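Local coordinates for cellobiose 2-epimerase (Spirochaeta thermophila DSM 6192, PDB 5ZIG), which probably catalyses the reversible epimerization of cellobiose to 4-O-beta-D-glucopyranosyl-D-mannose, at residues 21-30 with 349-360; 50-58 with 102-113. One frame throughout, in Å; residues are numbered along the deposited sequence. Where two conformers were deposited one is given.

Interaction 1. Residues 21-30 with 349-360; sequences QLFDHILPFW and MDHLVDREGGEW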
loop_
_atom_site.group_PDB
_atom_site.type_symbol
_atom_site.label_atom_id
_atom_site.label_comp_id
_atom_site.label_asym_id
_atom_site.label_seq_id
_atom_site.Cartn_x
_atom_site.Cartn_y
_atom_site.Cartn_z
ATOM N N GLN A 21 2.317 -17.944 -6.422
ATOM C CA GLN A 21 2.192 -16.634 -7.034
ATOM C C GLN A 21 3.378 -15.744 -6.675
ATOM O O GLN A 21 4.064 -15.232 -7.567
ATOM C CB GLN A 21 0.882 -15.992 -6.602
ATOM C CG GLN A 21 -0.264 -16.413 -7.451
ATOM C CD GLN A 21 -0.123 -15.913 -8.862
ATOM O OE1 GLN A 21 0.168 -14.737 -9.088
ATOM N NE2 GLN A 21 -0.336 -16.801 -9.828
ATOM N N LEU A 22 3.637 -15.557 -5.367
ATOM C CA LEU A 22 4.773 -14.749 -4.914
ATOM C C LEU A 22 6.080 -15.211 -5.548
ATOM O O LEU A 22 6.748 -14.436 -6.239
ATOM C CB LEU A 22 4.906 -14.775 -3.380
ATOM C CG LEU A 22 6.030 -13.847 -2.853
ATOM C CD1 LEU A 22 5.689 -12.393 -3.215
ATOM C CD2 LEU A 22 6.332 -13.940 -1.360
ATOM N N PHE A 23 6.456 -16.479 -5.324
ATOM C CA PHE A 23 7.819 -16.876 -5.636
ATOM C C PHE A 23 8.002 -17.391 -7.066
ATOM O O PHE A 23 9.129 -17.366 -7.581
ATOM C CB PHE A 23 8.316 -17.937 -4.645
ATOM C CG PHE A 23 8.394 -17.471 -3.205
ATOM C CD1 PHE A 23 9.312 -16.508 -2.803
ATOM C CD2 PHE A 23 7.550 -18.012 -2.242
ATOM C CE1 PHE A 23 9.383 -16.086 -1.480
ATOM C CE2 PHE A 23 7.616 -17.592 -0.916
ATOM C CZ PHE A 23 8.535 -16.634 -0.535
ATOM N N ASP A 24 6.942 -17.859 -7.729
ATOM C CA ASP A 24 7.098 -18.385 -9.076
ATOM C C ASP A 24 6.570 -17.458 -10.158
ATOM O O ASP A 24 6.977 -17.600 -11.319
ATOM C CB ASP A 24 6.403 -19.753 -9.207
ATOM C CG ASP A 24 6.941 -20.775 -8.221
ATOM O OD1 ASP A 24 8.137 -20.716 -7.891
ATOM O OD2 ASP A 24 6.168 -21.637 -7.770
ATOM N N HIS A 25 5.678 -16.532 -9.812
ATOM C CA HIS A 25 5.056 -15.649 -10.788
ATOM C C HIS A 25 5.426 -14.185 -10.571
ATOM O O HIS A 25 5.974 -13.549 -11.480
ATOM C CB HIS A 25 3.535 -15.848 -10.746
ATOM C CG HIS A 25 2.825 -15.273 -11.929
ATOM N ND1 HIS A 25 2.696 -15.948 -13.128
ATOM C CD2 HIS A 25 2.205 -14.080 -12.101
ATOM C CE1 HIS A 25 2.024 -15.194 -13.983
ATOM N NE2 HIS A 25 1.729 -14.048 -13.388
ATOM N N ILE A 26 5.153 -13.619 -9.400
ATOM C CA ILE A 26 5.325 -12.176 -9.217
ATOM C C ILE A 26 6.807 -11.814 -9.187
ATOM O O ILE A 26 7.293 -11.067 -10.040
ATOM C CB ILE A 26 4.605 -11.686 -7.947
ATOM C CG1 ILE A 26 3.096 -11.573 -8.205
ATOM C CG2 ILE A 26 5.128 -10.294 -7.536
ATOM C CD1 ILE A 26 2.215 -11.912 -6.973
ATOM N N LEU A 27 7.549 -12.347 -8.205
ATOM C CA LEU A 27 8.961 -11.983 -8.066
ATOM C C LEU A 27 9.785 -12.266 -9.327
ATOM O O LEU A 27 10.577 -11.393 -9.726
ATOM C CB LEU A 27 9.556 -12.672 -6.826
ATOM C CG LEU A 27 8.974 -12.255 -5.459
ATOM C CD1 LEU A 27 9.552 -13.057 -4.276
ATOM C CD2 LEU A 27 9.226 -10.744 -5.209
ATOM N N PRO A 28 9.656 -13.411 -10.005
ATOM C CA PRO A 28 10.484 -13.617 -11.210
ATOM C C PRO A 28 10.230 -12.591 -12.296
ATOM O O PRO A 28 11.155 -12.244 -13.033
ATOM C CB PRO A 28 10.101 -15.032 -11.671
ATOM C CG PRO A 28 9.605 -15.704 -10.444
ATOM C CD PRO A 28 8.918 -14.640 -9.640
ATOM N N PHE A 29 9.012 -12.075 -12.408
ATOM C CA PHE A 29 8.757 -11.073 -13.427
ATOM C C PHE A 29 9.488 -9.779 -13.094
ATOM O O PHE A 29 10.117 -9.176 -13.967
ATOM C CB PHE A 29 7.253 -10.848 -13.561
ATOM C CG PHE A 29 6.872 -9.667 -14.410
ATOM C CD1 PHE A 29 6.508 -9.847 -15.747
ATOM C CD2 PHE A 29 6.800 -8.399 -13.867
ATOM C CE1 PHE A 29 6.106 -8.772 -16.525
ATOM C CE2 PHE A 29 6.424 -7.312 -14.647
ATOM C CZ PHE A 29 6.071 -7.514 -15.982
ATOM N N TRP A 30 9.451 -9.354 -11.830
ATOM C CA TRP A 30 10.095 -8.089 -11.485
ATOM C C TRP A 30 11.610 -8.226 -11.479
ATOM O O TRP A 30 12.310 -7.293 -11.884
ATOM C CB TRP A 30 9.567 -7.579 -10.148
ATOM C CG TRP A 30 8.165 -7.130 -10.287
ATOM C CD1 TRP A 30 7.049 -7.736 -9.772
ATOM C CD2 TRP A 30 7.701 -5.992 -11.029
ATOM N NE1 TRP A 30 5.924 -7.033 -10.138
ATOM C CE2 TRP A 30 6.300 -5.952 -10.899
ATOM C CE3 TRP A 30 8.340 -4.986 -11.773
ATOM C CZ2 TRP A 30 5.519 -4.954 -11.505
ATOM C CZ3 TRP A 30 7.564 -3.991 -12.358
ATOM C CH2 TRP A 30 6.174 -3.984 -12.219
ATOM N N MET A 349 -7.028 -15.199 -9.050
ATOM C CA MET A 349 -6.423 -16.318 -9.773
ATOM C C MET A 349 -7.068 -16.524 -11.142
ATOM O O MET A 349 -6.376 -16.835 -12.120
ATOM C CB MET A 349 -6.536 -17.605 -8.946
ATOM C CG MET A 349 -5.633 -17.634 -7.709
ATOM S SD MET A 349 -3.877 -17.628 -8.106
ATOM C CE MET A 349 -3.557 -19.357 -8.437
ATOM N N ASP A 350 -8.388 -16.347 -11.231
ATOM C CA ASP A 350 -9.102 -16.627 -12.474
ATOM C C ASP A 350 -8.846 -15.571 -13.542
ATOM O O ASP A 350 -8.760 -15.896 -14.732
ATOM C CB ASP A 350 -10.599 -16.724 -12.203
ATOM C CG ASP A 350 -10.993 -18.057 -11.637
ATOM O OD1 ASP A 350 -10.456 -19.073 -12.119
ATOM O OD2 ASP A 350 -11.841 -18.077 -10.723
ATOM N N HIS A 351 -8.746 -14.310 -13.151
ATOM C CA HIS A 351 -8.787 -13.254 -14.159
ATOM C C HIS A 351 -7.629 -12.263 -14.091
ATOM O O HIS A 351 -7.152 -11.829 -15.142
ATOM C CB HIS A 351 -10.137 -12.520 -14.043
ATOM C CG HIS A 351 -11.328 -13.438 -14.024
ATOM N ND1 HIS A 351 -11.600 -14.332 -15.038
ATOM C CD2 HIS A 351 -12.315 -13.600 -13.109
ATOM C CE1 HIS A 351 -12.701 -15.005 -14.750
ATOM N NE2 HIS A 351 -13.156 -14.579 -13.585
ATOM N N LEU A 352 -7.153 -11.902 -12.891
ATOM C CA LEU A 352 -6.119 -10.870 -12.782
ATOM C C LEU A 352 -4.718 -11.407 -13.022
ATOM O O LEU A 352 -3.818 -10.632 -13.353
ATOM C CB LEU A 352 -6.168 -10.192 -11.411
ATOM C CG LEU A 352 -7.268 -9.138 -11.375
ATOM C CD1 LEU A 352 -7.694 -8.896 -9.938
ATOM C CD2 LEU A 352 -6.825 -7.817 -12.064
ATOM N N VAL A 353 -4.492 -12.702 -12.811
ATOM C CA VAL A 353 -3.197 -13.282 -13.142
ATOM C C VAL A 353 -3.067 -13.356 -14.660
ATOM O O VAL A 353 -3.967 -13.842 -15.356
ATOM C CB VAL A 353 -3.044 -14.658 -12.478
ATOM C CG1 VAL A 353 -1.764 -15.343 -12.905
ATOM C CG2 VAL A 353 -3.044 -14.502 -10.974
ATOM N N ASP A 354 -1.960 -12.874 -15.178
ATOM C CA ASP A 354 -1.684 -12.935 -16.568
ATOM C C ASP A 354 -0.651 -13.979 -16.756
ATOM O O ASP A 354 0.492 -13.711 -16.649
ATOM C CB ASP A 354 -1.175 -11.607 -17.102
ATOM C CG ASP A 354 -0.872 -11.633 -18.597
ATOM O OD1 ASP A 354 -0.394 -10.645 -19.096
ATOM O OD2 ASP A 354 -1.098 -12.614 -19.268
ATOM N N ARG A 355 -1.096 -15.189 -17.057
ATOM C CA ARG A 355 -0.184 -16.278 -17.305
ATOM C C ARG A 355 0.528 -16.182 -18.676
ATOM O O ARG A 355 1.568 -16.747 -18.873
ATOM C CB ARG A 355 -0.871 -17.608 -17.106
ATOM C CG ARG A 355 -1.224 -17.913 -15.674
ATOM C CD ARG A 355 -2.489 -18.678 -15.679
ATOM N NE ARG A 355 -3.384 -18.412 -14.589
ATOM C CZ ARG A 355 -3.133 -18.655 -13.319
ATOM N NH1 ARG A 355 -1.958 -19.098 -12.933
ATOM N NH2 ARG A 355 -4.062 -18.406 -12.441
ATOM N N GLU A 356 -0.043 -15.433 -19.591
ATOM C CA GLU A 356 0.583 -15.221 -20.867
ATOM C C GLU A 356 1.714 -14.197 -20.825
ATOM O O GLU A 356 2.837 -14.522 -21.013
ATOM C CB GLU A 356 -0.451 -14.770 -21.885
ATOM C CG GLU A 356 -1.344 -15.864 -22.377
ATOM C CD GLU A 356 -0.637 -16.791 -23.321
ATOM O OE1 GLU A 356 -0.124 -16.327 -24.364
ATOM O OE2 GLU A 356 -0.620 -18.005 -23.025
ATOM N N GLY A 357 1.370 -12.962 -20.546
ATOM C CA GLY A 357 2.303 -11.879 -20.525
ATOM C C GLY A 357 3.009 -11.553 -19.228
ATOM O O GLY A 357 3.764 -10.618 -19.178
ATOM N N GLY A 358 2.719 -12.297 -18.177
ATOM C CA GLY A 358 3.364 -12.107 -16.895
ATOM C C GLY A 358 2.666 -11.211 -15.906
ATOM O O GLY A 358 1.837 -10.460 -16.260
ATOM N N GLU A 359 2.987 -11.389 -14.637
ATOM C CA GLU A 359 2.420 -10.637 -13.528
ATOM C C GLU A 359 0.898 -10.624 -13.483
ATOM O O GLU A 359 0.256 -11.541 -13.828
ATOM C CB GLU A 359 2.979 -9.207 -13.538
ATOM C CG GLU A 359 3.618 -8.712 -12.281
ATOM C CD GLU A 359 2.662 -7.970 -11.390
ATOM O OE1 GLU A 359 1.562 -7.643 -11.777
ATOM O OE2 GLU A 359 3.020 -7.724 -10.278
ATOM N N TRP A 360 0.345 -9.533 -13.035
ATOM C CA TRP A 360 -1.057 -9.314 -12.944
ATOM C C TRP A 360 -1.526 -8.142 -13.794
ATOM O O TRP A 360 -0.847 -7.180 -13.930
ATOM C CB TRP A 360 -1.472 -9.031 -11.493
ATOM C CG TRP A 360 -1.271 -10.100 -10.415
ATOM C CD1 TRP A 360 -0.496 -11.197 -10.467
ATOM C CD2 TRP A 360 -1.848 -10.116 -9.124
ATOM N NE1 TRP A 360 -0.542 -11.878 -9.347
ATOM C CE2 TRP A 360 -1.386 -11.255 -8.489
ATOM C CE3 TRP A 360 -2.710 -9.289 -8.450
ATOM C CZ2 TRP A 360 -1.762 -11.580 -7.211
ATOM C CZ3 TRP A 360 -3.076 -9.626 -7.199
ATOM C CH2 TRP A 360 -2.604 -10.753 -6.596
HETATM O O HOH W 1 5.022 -13.302 -14.231
#
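In the helical barrel of the N-acylglucosamine 2-epimerase family, the N-terminal helix 7-31 is joined to the loop leaving helix 336-352 where Gln21, His25, Phe29 and Trp30 meet Val353, Glu359 and Trp360. His25 NE2 donates to Glu359 O at 2.9 Å, the acceptor lying in the ring plane. The same oxygen also takes the N-H of Asp354, so two donors grip it. Val353 CG1 lies over one face of the imidazole, and a water that bridges His25 O and Glu359 N lies over the opposite face. Gln21 bends at chi2 (-66°) and thereby turns OE1 to accept a hydrogen bond from Trp360 NE1 at 3.0 Å, with amide and indole planes 51° apart. Glu359 passes its CB over the centre of the Phe29 ring and continues to Trp30, whose NE1 donates to Glu359 OE2 at 3.0 Å, on the anti side but tilted 33° out of the carboxylate plane. Glu359 OE1 is salt-bridged to Lys381 and accepts the N-H of Trp360, while Asn386 also binds OE2; each carboxylate oxygen thus has two partners. Around the contact, Leu22 and Ile26 pack on helix 384-402, Leu27 and Trp30 on helix 57-73, and Trp360 reaches Trp315 of helix 315-332.

Interaction 2. Residues 50-58 with 102-113; sequences DPTAPKGLV and FFWSVHPDGTPL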
loop_
_atom_site.group_PDB
_atom_site.type_symbol
_atom_site.label_atom_id
_atom_site.label_comp_id
_atom_site.label_asym_id
_atom_site.label_seq_id
_atom_site.Cartn_x
_atom_site.Cartn_y
_atom_site.Cartn_z
ATOM N N ASP A 50 9.988 0.016 -21.275
ATOM C CA ASP A 50 10.477 1.175 -21.999
ATOM C C ASP A 50 11.585 1.767 -21.154
ATOM O O ASP A 50 11.292 2.356 -20.108
ATOM C CB ASP A 50 9.354 2.191 -22.210
ATOM C CG ASP A 50 9.828 3.513 -22.827
ATOM O OD1 ASP A 50 11.012 3.658 -23.209
ATOM O OD2 ASP A 50 8.978 4.422 -22.929
ATOM N N PRO A 51 12.855 1.607 -21.526
ATOM C CA PRO A 51 13.952 2.184 -20.740
ATOM C C PRO A 51 14.147 3.685 -20.921
ATOM O O PRO A 51 15.096 4.238 -20.362
ATOM C CB PRO A 51 15.172 1.409 -21.258
ATOM C CG PRO A 51 14.826 1.102 -22.670
ATOM C CD PRO A 51 13.342 0.864 -22.699
ATOM N N THR A 52 13.292 4.367 -21.680
ATOM C CA THR A 52 13.301 5.819 -21.693
ATOM C C THR A 52 12.353 6.409 -20.662
ATOM O O THR A 52 12.390 7.625 -20.428
ATOM C CB THR A 52 12.918 6.364 -23.072
ATOM O OG1 THR A 52 11.496 6.282 -23.236
ATOM C CG2 THR A 52 13.603 5.582 -24.201
ATOM N N ALA A 53 11.516 5.580 -20.042
ATOM C CA ALA A 53 10.505 6.094 -19.147
ATOM C C ALA A 53 11.149 6.591 -17.858
ATOM O O ALA A 53 12.141 6.027 -17.388
ATOM C CB ALA A 53 9.475 5.015 -18.815
ATOM N N PRO A 54 10.605 7.646 -17.270
ATOM C CA PRO A 54 11.074 8.068 -15.946
ATOM C C PRO A 54 10.695 7.048 -14.873
ATOM O O PRO A 54 9.715 6.306 -15.000
ATOM C CB PRO A 54 10.357 9.406 -15.719
ATOM C CG PRO A 54 9.808 9.805 -17.045
ATOM C CD PRO A 54 9.536 8.516 -17.779
ATOM N N LYS A 55 11.496 7.046 -13.805
ATOM C CA LYS A 55 11.369 6.143 -12.670
ATOM C C LYS A 55 10.835 6.894 -11.455
ATOM O O LYS A 55 11.396 7.919 -11.044
ATOM C CB LYS A 55 12.707 5.474 -12.376
ATOM C CG LYS A 55 13.408 5.041 -13.657
ATOM C CD LYS A 55 14.815 4.529 -13.408
ATOM C CE LYS A 55 15.301 3.676 -14.563
ATOM N NZ LYS A 55 16.768 3.452 -14.512
ATOM N N GLY A 56 9.731 6.385 -10.904
ATOM C CA GLY A 56 9.055 7.060 -9.828
ATOM C C GLY A 56 9.631 6.717 -8.469
ATOM O O GLY A 56 10.209 5.648 -8.264
ATOM N N LEU A 57 9.452 7.654 -7.540
ATOM C CA LEU A 57 9.825 7.424 -6.153
ATOM C C LEU A 57 9.026 6.269 -5.555
ATOM O O LEU A 57 9.604 5.351 -4.968
ATOM C CB LEU A 57 9.604 8.707 -5.351
ATOM C CG LEU A 57 9.713 8.556 -3.843
ATOM C CD1 LEU A 57 11.059 7.930 -3.432
ATOM C CD2 LEU A 57 9.474 9.926 -3.175
ATOM N N VAL A 58 7.692 6.331 -5.671
ATOM C CA VAL A 58 6.802 5.282 -5.156
ATOM C C VAL A 58 7.197 3.914 -5.703
ATOM O O VAL A 58 7.394 2.961 -4.948
ATOM C CB VAL A 58 5.336 5.600 -5.505
ATOM C CG1 VAL A 58 4.399 4.566 -4.879
ATOM C CG2 VAL A 58 4.961 7.010 -5.082
ATOM N N PHE A 102 13.166 12.860 -0.613
ATOM C CA PHE A 102 13.301 12.179 -1.892
ATOM C C PHE A 102 12.491 12.896 -2.963
ATOM O O PHE A 102 11.349 13.307 -2.721
ATOM C CB PHE A 102 12.868 10.689 -1.765
ATOM C CG PHE A 102 13.737 9.904 -0.813
ATOM C CD1 PHE A 102 13.516 9.965 0.553
ATOM C CD2 PHE A 102 14.811 9.179 -1.274
ATOM C CE1 PHE A 102 14.335 9.296 1.424
ATOM C CE2 PHE A 102 15.635 8.525 -0.405
ATOM C CZ PHE A 102 15.390 8.578 0.950
ATOM N N PHE A 103 13.108 13.067 -4.136
ATOM C CA PHE A 103 12.401 13.580 -5.306
ATOM C C PHE A 103 11.269 12.642 -5.737
ATOM O O PHE A 103 11.322 11.429 -5.534
ATOM C CB PHE A 103 13.360 13.745 -6.489
ATOM C CG PHE A 103 14.508 14.655 -6.233
ATOM C CD1 PHE A 103 14.295 15.991 -5.932
ATOM C CD2 PHE A 103 15.812 14.190 -6.334
ATOM C CE1 PHE A 103 15.372 16.835 -5.711
ATOM C CE2 PHE A 103 16.889 15.033 -6.115
ATOM C CZ PHE A 103 16.668 16.349 -5.806
ATOM N N TRP A 104 10.262 13.221 -6.395
ATOM C CA TRP A 104 9.104 12.473 -6.880
ATOM C C TRP A 104 9.466 11.545 -8.045
ATOM O O TRP A 104 8.983 10.405 -8.114
ATOM C CB TRP A 104 8.008 13.468 -7.294
ATOM C CG TRP A 104 6.800 12.826 -7.843
ATOM C CD1 TRP A 104 6.322 12.956 -9.111
ATOM C CD2 TRP A 104 5.868 12.001 -7.140
ATOM N NE1 TRP A 104 5.171 12.223 -9.255
ATOM C CE2 TRP A 104 4.866 11.635 -8.061
ATOM C CE3 TRP A 104 5.804 11.503 -5.824
ATOM C CZ2 TRP A 104 3.806 10.795 -7.725
ATOM C CZ3 TRP A 104 4.737 10.678 -5.484
ATOM C CH2 TRP A 104 3.750 10.322 -6.450
ATOM N N SER A 105 10.304 12.018 -8.961
ATOM C CA SER A 105 10.674 11.172 -10.087
ATOM C C SER A 105 12.017 11.650 -10.606
ATOM O O SER A 105 12.398 12.806 -10.412
ATOM C CB SER A 105 9.631 11.215 -11.205
ATOM O OG SER A 105 9.397 12.550 -11.625
ATOM N N VAL A 106 12.731 10.740 -11.260
ATOM C CA VAL A 106 13.967 11.076 -11.939
ATOM C C VAL A 106 13.941 10.462 -13.327
ATOM O O VAL A 106 13.107 9.612 -13.642
ATOM C CB VAL A 106 15.223 10.647 -11.144
ATOM C CG1 VAL A 106 15.178 11.171 -9.685
ATOM C CG2 VAL A 106 15.382 9.138 -11.163
ATOM N N HIS A 107 14.890 10.905 -14.147
ATOM C CA HIS A 107 15.090 10.348 -15.470
ATOM C C HIS A 107 15.705 8.958 -15.372
ATOM O O HIS A 107 16.260 8.593 -14.332
ATOM C CB HIS A 107 15.999 11.262 -16.282
ATOM C CG HIS A 107 15.360 12.567 -16.635
ATOM N ND1 HIS A 107 14.657 12.755 -17.803
ATOM C CD2 HIS A 107 15.297 13.743 -15.963
ATOM C CE1 HIS A 107 14.203 13.999 -17.848
ATOM N NE2 HIS A 107 14.573 14.616 -16.740
ATOM N N PRO A 108 15.591 8.143 -16.454
ATOM C CA PRO A 108 16.281 6.841 -16.484
ATOM C C PRO A 108 17.650 6.834 -15.806
ATOM O O PRO A 108 17.884 5.987 -14.930
ATOM C CB PRO A 108 16.382 6.549 -17.987
ATOM C CG PRO A 108 15.097 7.199 -18.563
ATOM C CD PRO A 108 14.679 8.309 -17.604
ATOM N N ASP A 109 18.539 7.782 -16.157
ATOM C CA ASP A 109 19.884 7.831 -15.577
ATOM C C ASP A 109 19.911 8.389 -14.161
ATOM O O ASP A 109 20.986 8.455 -13.555
ATOM C CB ASP A 109 20.841 8.636 -16.483
ATOM C CG ASP A 109 20.538 10.149 -16.535
ATOM O OD1 ASP A 109 19.609 10.666 -15.872
ATOM O OD2 ASP A 109 21.253 10.832 -17.298
ATOM N N GLY A 110 18.769 8.775 -13.603
ATOM C CA GLY A 110 18.739 9.268 -12.246
ATOM C C GLY A 110 18.774 10.775 -12.099
ATOM O O GLY A 110 18.691 11.267 -10.970
ATOM N N THR A 111 18.899 11.514 -13.195
ATOM C CA THR A 111 18.767 12.963 -13.151
ATOM C C THR A 111 17.400 13.340 -12.587
ATOM O O THR A 111 16.384 12.800 -13.048
ATOM C CB THR A 111 18.915 13.536 -14.561
ATOM O OG1 THR A 111 20.258 13.341 -15.026
ATOM C CG2 THR A 111 18.553 15.010 -14.564
ATOM N N PRO A 112 17.317 14.257 -11.618
ATOM C CA PRO A 112 15.995 14.609 -11.083
ATOM C C PRO A 112 15.069 15.053 -12.206
ATOM O O PRO A 112 15.468 15.800 -13.101
ATOM C CB PRO A 112 16.289 15.745 -10.097
ATOM C CG PRO A 112 17.691 15.534 -9.695
ATOM C CD PRO A 112 18.394 14.979 -10.915
ATOM N N LEU A 113 13.838 14.529 -12.185
ATOM C CA LEU A 113 12.779 15.003 -13.070
ATOM C C LEU A 113 11.855 15.911 -12.265
ATOM O O LEU A 113 12.042 17.131 -12.250
ATOM C CB LEU A 113 12.006 13.829 -13.708
ATOM C CG LEU A 113 10.902 14.225 -14.700
ATOM C CD1 LEU A 113 11.263 15.481 -15.467
ATOM C CD2 LEU A 113 10.658 13.116 -15.694
HETATM O O HOH W 2 6.557 8.515 -7.594
#
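Leu57 and Lys55 reach across to Phe102 and Pro108 from the two ends of a short antiparallel ladder, 55-56 with 105-106, which leads into helix 57-73 of the helical barrel. Lys55 and Val106 form its hydrogen-bonded pair, joined by Lys55 N to Val106 O at 3.0 Å and Val106 N to Lys55 O at 3.1 Å; Gly56 and Ser105 form the non-hydrogen-bonded pair. The lysine runs extended beyond CG and passes alongside Pro108, bringing NZ to Pro108 O at 2.8 Å. Asp35 and Gly39 also bind this ammonium group, so its charge is met by a carboxylate and two carbonyl oxygens. The ring of Pro108 in turn sits against the backbone of the turn 50-53, with CG 3.3 Å from Thr52 O and close to the carbonyl oxygen of Ala53 as well. Beside the ladder, Pro54 CG meets Leu113 CD2.

At the start of helix 57-73, Leu57, with CG anti to the backbone N (chi1 170°), crosses Phe102 at about a right angle and sets CD1 3.7 Å from Phe102 CB. Leu90 of helix 77-94 touches both residues. Val58 and Trp104 instead lie side by side, pointing the same way, and Val58 CG2 touches CZ3 of the indole. Gly56 occupies the N-cap position, and Leu57 N donates to Trp104 O at 2.8 Å. That oxygen also accepts from a water, which takes the N-H of Val58 at 3.1 Å.

From the N terminus, helix 7-31 supplies the first half of interaction 1, whose partner at 349-360 arrives only after 318 intervening residues, most of them helical. Interaction 2 is nested inside this long loop. Its own, much shorter loop runs from 50-58 through helices 57-73 and 77-94 to 102-113, so the two closures do not cross. One therefore ties the beginning of the chain to a late part of the fold, while the other joins the entrance of one helix to the loop following the next. The centres of interactions 1 and 2 are about 25 Å apart and the nearest atoms of interactions 1 and 2 about 10 Å apart, without touching; helix 57-73 links them, packing on 21-30 after emerging from interaction 2.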